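Local coordinates for glycerol uptake operon antiterminator-related protein (Thermotoga maritima, PDB 1VKF) that probably has a regulatory role related to glycerol-3-phosphate-responsive antitermination of the glycerol uptake operon, at residues Y95-K99 / L127-V131. Sequence-based numbering, arbitrary orientation.
Sequences YVVAK and LGVDV
Lys99 ties its ammonium to the Leu127 and Gly128 carbonyls where helix 114-127 gives way to a loop, an example of a lysine reading main-chain oxygens at a helix end. Its chain, extended from CG onward, carries NZ to 2.7 Å from Gly128 O and 3.0 Å from Leu127 O. The two hydrogen bonds differ in geometry: the ammonium lies on a lone pair of Leu127 O, in the carbonyl plane, but stands 38° out of the carbonyl plane of Gly128. Gly128 is the first residue beyond the helix to depart from helical phi/psi, with positive phi, and a beta carbon there would collide with NZ where it now lies. The carboxylate of Asp130 stays at a distance, OD2 lying 5.0 Å from Lys99 NZ.

In the TIM-barrel-like fold of this family, the contact joins helix 92-100 to the loop between helix 114-127 and strand 131-135, while the Tyr95 ring also touches Ala105 and Leu107 of the intervening strand 105-110.

Apolar contacts accompany the polar ones. With CG anti to the backbone N (chi1 -178°), the Tyr95 ring reaches toward the loop and receives Val129 CG2 over one face in a CH-pi contact, 4.2 Å from the ring centroid. Farther out, Val96 CG2 meets Leu127 CD2 at 4.0 Å, their side chains crossing roughly at right angles.

A water extends the tyrosine's reach, accepting hydrogen bonds from Tyr95 OH, at 2.5 Å from its oxygen, and from Val131 N. A phenylalanine replacing Tyr95 would probably keep the CH-pi contact but leave this water without its hydroxyl donor, breaking the bridge to the strand's first amide.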
loop_
_atom_site.group_PDB
_atom_site.type_symbol
_atom_site.label_atom_id
_atom_site.label_comp_id
_atom_site.label_asym_id
_atom_site.label_seq_id
_atom_site.Cartn_x
_atom_site.Cartn_y
_atom_site.Cartn_z
ATOM N N TYR A 95 9.641 -7.851 1.807
ATOM C CA TYR A 95 8.375 -8.547 1.948
ATOM C C TYR A 95 8.564 -9.883 2.689
ATOM O O TYR A 95 7.859 -10.130 3.667
ATOM C CB TYR A 95 7.733 -8.790 0.559
ATOM C CG TYR A 95 6.401 -9.470 0.688
ATOM C CD1 TYR A 95 5.271 -8.722 0.877
ATOM C CD2 TYR A 95 6.288 -10.845 0.705
ATOM C CE1 TYR A 95 4.067 -9.264 1.036
ATOM C CE2 TYR A 95 5.032 -11.441 0.896
ATOM C CZ TYR A 95 3.935 -10.597 1.085
ATOM O OH TYR A 95 2.651 -11.041 1.226
ATOM N N VAL A 96 9.538 -10.695 2.267
ATOM C CA VAL A 96 9.749 -12.019 2.868
ATOM C C VAL A 96 10.133 -11.848 4.351
ATOM O O VAL A 96 9.664 -12.581 5.213
ATOM C CB VAL A 96 10.824 -12.896 2.116
ATOM C CG1 VAL A 96 11.061 -14.212 2.829
ATOM C CG2 VAL A 96 10.365 -13.202 0.699
ATOM N N VAL A 97 10.966 -10.871 4.648
ATOM C CA VAL A 97 11.447 -10.695 5.991
ATOM C C VAL A 97 10.280 -10.219 6.872
ATOM O O VAL A 97 10.157 -10.614 8.016
ATOM C CB VAL A 97 12.661 -9.694 6.028
ATOM C CG1 VAL A 97 13.000 -9.333 7.459
ATOM C CG2 VAL A 97 13.864 -10.304 5.371
ATOM N N ALA A 98 9.437 -9.326 6.356
ATOM C CA ALA A 98 8.287 -8.855 7.113
ATOM C C ALA A 98 7.435 -10.050 7.473
ATOM O O ALA A 98 7.112 -10.229 8.613
ATOM C CB ALA A 98 7.495 -7.859 6.345
ATOM N N LYS A 99 7.102 -10.846 6.479
ATOM C CA LYS A 99 6.259 -12.027 6.658
ATOM C C LYS A 99 6.833 -13.010 7.692
ATOM O O LYS A 99 6.111 -13.488 8.550
ATOM C CB LYS A 99 6.075 -12.704 5.293
ATOM C CG LYS A 99 5.171 -13.919 5.299
ATOM C CD LYS A 99 5.226 -14.600 3.926
ATOM C CE LYS A 99 4.046 -15.510 3.649
ATOM N NZ LYS A 99 3.944 -15.682 2.181
ATOM N N LEU A 127 6.607 -16.513 -3.736
ATOM C CA LEU A 127 6.781 -15.972 -2.403
ATOM C C LEU A 127 5.518 -16.070 -1.523
ATOM O O LEU A 127 5.577 -15.758 -0.346
ATOM C CB LEU A 127 7.217 -14.512 -2.519
ATOM C CG LEU A 127 8.512 -14.249 -3.294
ATOM C CD1 LEU A 127 8.819 -12.762 -3.292
ATOM C CD2 LEU A 127 9.678 -15.080 -2.743
ATOM N N GLY A 128 4.387 -16.464 -2.086
ATOM C CA GLY A 128 3.145 -16.532 -1.336
ATOM C C GLY A 128 2.588 -15.165 -0.948
ATOM O O GLY A 128 2.278 -14.918 0.213
ATOM N N VAL A 129 2.465 -14.264 -1.910
ATOM C CA VAL A 129 1.990 -12.917 -1.621
ATOM C C VAL A 129 0.463 -12.852 -1.612
ATOM O O VAL A 129 -0.179 -13.086 -2.628
ATOM C CB VAL A 129 2.531 -11.937 -2.644
ATOM C CG1 VAL A 129 1.984 -10.558 -2.385
ATOM C CG2 VAL A 129 4.055 -11.967 -2.662
ATOM N N ASP A 130 -0.114 -12.514 -0.469
ATOM C CA ASP A 130 -1.567 -12.490 -0.319
ATOM C C ASP A 130 -2.162 -11.159 -0.820
ATOM O O ASP A 130 -3.269 -11.133 -1.304
ATOM C CB ASP A 130 -1.943 -12.616 1.159
ATOM C CG ASP A 130 -1.309 -13.823 1.833
ATOM O OD1 ASP A 130 -1.462 -14.943 1.297
ATOM O OD2 ASP A 130 -0.638 -13.729 2.900
ATOM N N VAL A 131 -1.415 -10.082 -0.599
ATOM C CA VAL A 131 -1.874 -8.689 -0.842
ATOM C C VAL A 131 -0.880 -7.918 -1.714
ATOM O O VAL A 131 0.301 -7.746 -1.386
ATOM C CB VAL A 131 -2.124 -7.902 0.461
ATOM C CG1 VAL A 131 -2.716 -6.505 0.165
ATOM C CG2 VAL A 131 -3.071 -8.689 1.381
HETATM O O HOH W 1 0.811 -9.379 1.059
#